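Local coordinates for methyltransferase-like protein (Saccharopolyspora spinosa, PDB 4PNE) that catalyses a [4+2] cycloaddition in spinosyn biosynthesis, using a fold like that of the S-adenosylmethionine-dependent methyltransferases, at residues 85-90 and 292-297; 145-150 and 154-159. All coordinates share one frame; numbering follows the deposited sequence.

Both contacts reach the same seven-stranded mixed sheet of the methyltransferase-like fold, but at different strands. Interaction 1 packs the end of helix 73-88 against strand 290-298, the antiparallel strand lying between 191-200 and 236-242. Interaction 2 folds the loop after the edge strand 144-148 back against that strand's end, where the adenine of S-adenosyl-L-homocysteine is held. Their centres are 20 Å apart and their nearest atoms about 13 Å, so they do not touch. Both segments of interaction 2 fall between the two segments of interaction 1 in sequence, and interaction 1 thus ties a helix preceding the first sheet strand to the last strand of the chain.

Interaction 1. Residues 85-90 and 292-297; sequences AERTVL and YAILTA
Ile294, the first residue of 292-297 to touch 85-90, turns its CB toward the helix end and puts CG2 4.1 Å from Arg87 CD. That methyl lies oblique to the guanidinium, with NE of Arg87 4.2 Å from Ile294 CG2, and the two side chains cross at about a right angle. Leu295 then points away, as strand alternation requires, and packs on Leu226, Leu227 and Leu230 of helix 223-233. Thr296 returns to the helix side. Its OG1 stands beside the backbone N, anti to the carbonyl carbon (chi1 -49°), and faces the aliphatic part of Arg87: CB of Arg87 is 3.9 Å from Thr296 OG1, and Arg87 CD is 4.0 Å from the same oxygen. CG2 of Thr296 comes 4.0 Å from the backbone O of Arg87. No hydrogen bond spans the two segments; methylenes of one arginine cover two alternate strand residues. CD of Arg87 touches both, and the extended chain beyond it (chi3 180°) carries NE past Ile294 to a salt bridge with Glu241. Helix 73-88 therefore lies against one face of the sheet with helix 223-233 on the other, while strand 290-298 is hydrogen-bonded between 191-200 and 236-242, the latter supplying Glu241.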
loop_
_atom_site.group_PDB
_atom_site.type_symbol
_atom_site.label_atom_id
_atom_site.label_comp_id
_atom_site.label_asym_id
_atom_site.label_seq_id
_atom_site.Cartn_x
_atom_site.Cartn_y
_atom_site.Cartn_z
ATOM N N ALA A 85 -3.702 -4.177 10.767
ATOM C CA ALA A 85 -5.061 -4.486 11.191
ATOM C C ALA A 85 -5.211 -4.295 12.697
ATOM O O ALA A 85 -6.261 -3.814 13.170
ATOM C CB ALA A 85 -5.432 -5.882 10.795
ATOM N N GLU A 86 -4.202 -4.690 13.472
ATOM C CA GLU A 86 -4.237 -4.501 14.927
ATOM C C GLU A 86 -4.501 -3.059 15.304
ATOM O O GLU A 86 -5.221 -2.760 16.257
ATOM C CB GLU A 86 -2.911 -4.902 15.576
ATOM C CG GLU A 86 -2.641 -6.365 15.770
ATOM C CD GLU A 86 -1.337 -6.573 16.545
ATOM O OE1 GLU A 86 -0.574 -7.516 16.228
ATOM O OE2 GLU A 86 -1.059 -5.753 17.445
ATOM N N ARG A 87 -3.941 -2.147 14.524
ATOM C CA ARG A 87 -3.942 -0.727 14.852
ATOM C C ARG A 87 -5.175 -0.003 14.327
ATOM O O ARG A 87 -5.433 1.145 14.711
ATOM C CB ARG A 87 -2.675 -0.069 14.296
ATOM C CG ARG A 87 -1.396 -0.449 15.012
ATOM C CD ARG A 87 -0.191 -0.357 14.066
ATOM N NE ARG A 87 1.079 -0.704 14.694
ATOM C CZ ARG A 87 1.388 -1.909 15.180
ATOM N NH1 ARG A 87 0.504 -2.907 15.164
ATOM N NH2 ARG A 87 2.581 -2.111 15.734
ATOM N N THR A 88 -5.957 -0.684 13.481
ATOM C CA THR A 88 -7.006 -0.011 12.729
ATOM C C THR A 88 -8.378 -0.681 12.811
ATOM O O THR A 88 -9.383 -0.014 12.624
ATOM C CB THR A 88 -6.639 0.118 11.241
ATOM O OG1 THR A 88 -6.423 -1.185 10.682
ATOM C CG2 THR A 88 -5.413 0.942 11.094
ATOM N N VAL A 89 -8.428 -1.975 13.106
ATOM C CA VAL A 89 -9.699 -2.693 13.158
ATOM C C VAL A 89 -9.969 -2.900 14.629
ATOM O O VAL A 89 -9.439 -3.813 15.246
ATOM C CB VAL A 89 -9.653 -4.024 12.391
ATOM C CG1 VAL A 89 -10.957 -4.796 12.521
ATOM C CG2 VAL A 89 -9.337 -3.770 10.908
ATOM N N LEU A 90 -10.787 -2.026 15.196
ATOM C CA LEU A 90 -10.882 -1.941 16.642
ATOM C C LEU A 90 -12.095 -2.698 17.183
ATOM O O LEU A 90 -12.222 -2.887 18.395
ATOM C CB LEU A 90 -10.935 -0.478 17.064
ATOM C CG LEU A 90 -9.812 0.435 16.546
ATOM C CD1 LEU A 90 -10.009 1.831 17.096
ATOM C CD2 LEU A 90 -8.427 -0.097 16.882
ATOM N N TYR A 292 11.284 2.520 6.312
ATOM C CA TYR A 292 9.861 2.171 6.295
ATOM C C TYR A 292 9.145 2.733 7.517
ATOM O O TYR A 292 9.686 2.733 8.621
ATOM C CB TYR A 292 9.702 0.655 6.235
ATOM C CG TYR A 292 8.402 0.218 5.619
ATOM C CD1 TYR A 292 8.275 0.118 4.247
ATOM C CD2 TYR A 292 7.280 -0.058 6.400
ATOM C CE1 TYR A 292 7.094 -0.265 3.663
ATOM C CE2 TYR A 292 6.089 -0.437 5.827
ATOM C CZ TYR A 292 5.992 -0.544 4.459
ATOM O OH TYR A 292 4.803 -0.921 3.873
ATOM N N ALA A 293 7.902 3.188 7.319
ATOM C CA ALA A 293 7.100 3.819 8.384
ATOM C C ALA A 293 5.729 3.186 8.503
ATOM O O ALA A 293 5.109 2.856 7.487
ATOM C CB ALA A 293 6.961 5.333 8.108
ATOM N N ILE A 294 5.292 2.945 9.740
ATOM C CA ILE A 294 3.913 2.650 10.044
ATOM C C ILE A 294 3.348 3.822 10.832
ATOM O O ILE A 294 3.898 4.187 11.880
ATOM C CB ILE A 294 3.745 1.339 10.861
ATOM C CG1 ILE A 294 4.434 0.168 10.152
ATOM C CG2 ILE A 294 2.269 1.048 11.093
ATOM C CD1 ILE A 294 4.458 -1.109 11.026
ATOM N N LEU A 295 2.334 4.486 10.284
ATOM C CA LEU A 295 1.681 5.637 10.913
ATOM C C LEU A 295 0.218 5.328 11.241
ATOM O O LEU A 295 -0.504 4.749 10.425
ATOM C CB LEU A 295 1.749 6.852 9.983
ATOM C CG LEU A 295 3.092 7.110 9.262
ATOM C CD1 LEU A 295 2.994 8.283 8.285
ATOM C CD2 LEU A 295 4.230 7.314 10.268
ATOM N N THR A 296 -0.238 5.732 12.424
ATOM C CA THR A 296 -1.645 5.663 12.808
ATOM C C THR A 296 -2.089 7.082 13.104
ATOM O O THR A 296 -1.426 7.838 13.824
ATOM C CB THR A 296 -1.866 4.742 14.017
ATOM O OG1 THR A 296 -1.189 3.498 13.789
ATOM C CG2 THR A 296 -3.354 4.489 14.256
ATOM N N ALA A 297 -3.204 7.462 12.505
ATOM C CA ALA A 297 -3.738 8.791 12.627
ATOM C C ALA A 297 -5.223 8.683 12.772
ATOM O O ALA A 297 -5.795 7.625 12.481
ATOM C CB ALA A 297 -3.390 9.614 11.431
#

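Interaction 2. Residues 145-150 and 154-159; sequences DFSCVD and LPYPDN. With SAH (S-adenosyl-L-homocysteine), chain C.
Val149 and Tyr156 owe their meeting to their first torsions. With CG1 of Val149 anti to the backbone N (chi1 170°), that methyl faces Leu154 and Pro155, while CG2, beside the backbone N, looks to the tyrosine hydroxyl. Tyr156 has CG anti to its carbonyl carbon (chi1 -47°), and its ring brings OH back to the strand although its CB does not point there. Val149 CG1 abuts Pro155 CD at 3.5 Å, the two side chains reaching toward each other. It also touches Leu154 CD2 at 4.0 Å, here with the side chains crossing at about a right angle. Pro155 serves a second surface: its CG sits over the centre of the Tyr156 ring, 3.7 Å above the plane, so ring, proline and valine pack in succession. Ser147 OG and Tyr156 OH stand 3.8 Å apart and are joined by a water, 2.8 Å from Ser147 OG, that lies at the edge of the tyrosine ring, in its plane. This is the carboxyl end of a parallel strand in a Rossmann-like methyltransferase fold, where the loop after the strand meets the adenine of the bound S-adenosyl-L-homocysteine. Asp150 OD1 accepts a fairly straight hydrogen bond from N6 of S-adenosyl-L-homocysteine (3.1 Å, 164°), and Val149 O comes within 3.3 Å of the adenine C2 of S-adenosyl-L-homocysteine. The same OD1 also accepts from Met152 N, while OD2 bonds Ser36 OG; bonds to both oxygens would fix the rotation of the carboxylate that receives N6. Behind the loop, helix 176-186 contributes Glu182, whose OE2 receives Leu154 N, and Val186, on which Leu154 and Tyr156 pack.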
loop_
_atom_site.group_PDB
_atom_site.type_symbol
_atom_site.label_atom_id
_atom_site.label_comp_id
_atom_site.label_asym_id
_atom_site.label_seq_id
_atom_site.Cartn_x
_atom_site.Cartn_y
_atom_site.Cartn_z
ATOM N N ASP A 145 -15.735 -5.859 -0.842
ATOM C CA ASP A 145 -15.974 -5.570 -2.252
ATOM C C ASP A 145 -14.960 -4.552 -2.777
ATOM O O ASP A 145 -14.336 -3.772 -2.040
ATOM C CB ASP A 145 -17.390 -5.073 -2.488
ATOM C CG ASP A 145 -17.576 -3.679 -2.041
ATOM O OD1 ASP A 145 -17.232 -3.397 -0.878
ATOM O OD2 ASP A 145 -18.062 -2.862 -2.850
ATOM N N PHE A 146 -14.780 -4.593 -4.084
ATOM C CA PHE A 146 -13.736 -3.867 -4.757
ATOM C C PHE A 146 -14.279 -3.050 -5.888
ATOM O O PHE A 146 -15.159 -3.515 -6.616
ATOM C CB PHE A 146 -12.703 -4.849 -5.284
ATOM C CG PHE A 146 -12.090 -5.678 -4.222
ATOM C CD1 PHE A 146 -11.084 -5.169 -3.423
ATOM C CD2 PHE A 146 -12.529 -6.970 -3.975
ATOM C CE1 PHE A 146 -10.526 -5.922 -2.431
ATOM C CE2 PHE A 146 -11.959 -7.718 -2.975
ATOM C CZ PHE A 146 -10.951 -7.191 -2.206
ATOM N N SER A 147 -13.731 -1.848 -6.044
ATOM C CA SER A 147 -14.107 -0.947 -7.104
ATOM C C SER A 147 -12.968 -0.117 -7.643
ATOM O O SER A 147 -11.949 0.108 -6.960
ATOM C CB SER A 147 -15.228 -0.013 -6.641
ATOM O OG SER A 147 -14.849 0.695 -5.496
ATOM N N CYS A 148 -13.152 0.351 -8.868
ATOM C CA CYS A 148 -12.194 1.215 -9.528
ATOM C C CYS A 148 -12.536 2.656 -9.221
ATOM O O CYS A 148 -13.406 3.240 -9.865
ATOM C CB CYS A 148 -12.199 0.992 -11.037
ATOM S SG CYS A 148 -10.796 1.752 -11.880
ATOM N N VAL A 149 -11.808 3.211 -8.259
ATOM C CA VAL A 149 -12.085 4.503 -7.666
ATOM C C VAL A 149 -10.758 5.214 -7.436
ATOM O O VAL A 149 -9.799 4.610 -6.949
ATOM C CB VAL A 149 -12.852 4.355 -6.327
ATOM C CG1 VAL A 149 -12.939 5.677 -5.565
ATOM C CG2 VAL A 149 -14.229 3.793 -6.556
ATOM N N ASP A 150 -10.715 6.494 -7.797
ATOM C CA ASP A 150 -9.575 7.369 -7.560
ATOM C C ASP A 150 -9.665 8.001 -6.170
ATOM O O ASP A 150 -10.597 8.728 -5.881
ATOM C CB ASP A 150 -9.547 8.463 -8.638
ATOM C CG ASP A 150 -8.271 9.300 -8.615
ATOM O OD1 ASP A 150 -7.562 9.372 -7.588
ATOM O OD2 ASP A 150 -7.997 9.916 -9.664
ATOM N N LEU A 154 -13.245 10.740 -3.903
ATOM C CA LEU A 154 -14.000 9.608 -3.410
ATOM C C LEU A 154 -15.489 9.844 -3.581
ATOM O O LEU A 154 -15.966 10.935 -3.267
ATOM C CB LEU A 154 -13.680 9.373 -1.938
ATOM C CG LEU A 154 -12.238 8.979 -1.626
ATOM C CD1 LEU A 154 -12.093 8.884 -0.097
ATOM C CD2 LEU A 154 -11.861 7.678 -2.276
ATOM N N PRO A 155 -16.225 8.811 -4.034
ATOM C CA PRO A 155 -17.672 8.989 -4.263
ATOM C C PRO A 155 -18.501 8.948 -2.975
ATOM O O PRO A 155 -19.705 9.202 -3.005
ATOM C CB PRO A 155 -18.015 7.805 -5.160
ATOM C CG PRO A 155 -17.049 6.745 -4.753
ATOM C CD PRO A 155 -15.760 7.489 -4.499
ATOM N N TYR A 156 -17.855 8.686 -1.849
ATOM C CA TYR A 156 -18.559 8.372 -0.625
ATOM C C TYR A 156 -18.973 9.630 0.115
ATOM O O TYR A 156 -18.315 10.667 -0.001
ATOM C CB TYR A 156 -17.669 7.499 0.264
ATOM C CG TYR A 156 -17.056 6.381 -0.521
ATOM C CD1 TYR A 156 -17.847 5.378 -1.026
ATOM C CD2 TYR A 156 -15.692 6.349 -0.776
ATOM C CE1 TYR A 156 -17.300 4.355 -1.786
ATOM C CE2 TYR A 156 -15.132 5.347 -1.518
ATOM C CZ TYR A 156 -15.940 4.347 -2.022
ATOM O OH TYR A 156 -15.392 3.339 -2.766
ATOM N N PRO A 157 -20.062 9.550 0.882
ATOM C CA PRO A 157 -20.469 10.692 1.700
ATOM C C PRO A 157 -19.483 10.963 2.822
ATOM O O PRO A 157 -18.704 10.066 3.210
ATOM C CB PRO A 157 -21.836 10.264 2.252
ATOM C CG PRO A 157 -21.915 8.798 2.088
ATOM C CD PRO A 157 -20.933 8.374 1.060
ATOM N N ASP A 158 -19.492 12.193 3.332
ATOM C CA ASP A 158 -18.752 12.502 4.546
ATOM C C ASP A 158 -19.087 11.509 5.640
ATOM O O ASP A 158 -20.234 11.075 5.739
ATOM C CB ASP A 158 -19.079 13.879 5.100
ATOM C CG ASP A 158 -18.754 15.014 4.152
ATOM O OD1 ASP A 158 -18.400 14.790 2.974
ATOM O OD2 ASP A 158 -18.895 16.164 4.624
ATOM N N ASN A 159 -18.111 11.179 6.487
ATOM C CA ASN A 159 -18.379 10.421 7.715
ATOM C C ASN A 159 -19.035 9.065 7.432
ATOM O O ASN A 159 -20.028 8.704 8.056
ATOM C CB ASN A 159 -19.273 11.251 8.664
ATOM C CG ASN A 159 -18.742 12.661 8.887
ATOM O OD1 ASN A 159 -17.619 12.851 9.329
ATOM N ND2 ASN A 159 -19.569 13.662 8.583
HETATM N N SAH C . -2.413 -1.795 -0.390
HETATM C CA SAH C . -2.100 -2.867 -1.340
HETATM C CB SAH C . -1.468 -2.387 -2.644
HETATM C CG SAH C . -0.357 -1.369 -2.577
HETATM S SD SAH C . 0.353 -1.092 -4.206
HETATM C C SAH C . -1.207 -3.876 -0.672
HETATM O O SAH C . -1.070 -4.979 -1.168
HETATM O OXT SAH C . -0.697 -3.606 0.419
HETATM C "C5'" SAH C . -0.366 0.544 -4.503
HETATM C "C4'" SAH C . -1.863 0.518 -4.773
HETATM O "O4'" SAH C . -2.370 1.847 -4.765
HETATM C "C3'" SAH C . -2.243 -0.054 -6.128
HETATM O "O3'" SAH C . -3.322 -0.938 -5.887
HETATM C "C2'" SAH C . -2.658 1.165 -6.937
HETATM O "O2'" SAH C . -3.574 0.947 -8.008
HETATM C "C1'" SAH C . -3.250 2.049 -5.840
HETATM N N9 SAH C . -3.347 3.465 -6.242
HETATM C C8 SAH C . -2.423 4.289 -6.796
HETATM N N7 SAH C . -2.978 5.499 -7.037
HETATM C C5 SAH C . -4.267 5.440 -6.649
HETATM C C6 SAH C . -5.300 6.353 -6.677
HETATM N N6 SAH C . -5.126 7.585 -7.133
HETATM N N1 SAH C . -6.506 5.999 -6.189
HETATM C C2 SAH C . -6.731 4.734 -5.686
HETATM N N3 SAH C . -5.730 3.805 -5.698
HETATM C C4 SAH C . -4.508 4.172 -6.147
HETATM O O HOH W 1 -16.988 1.868 -4.097
#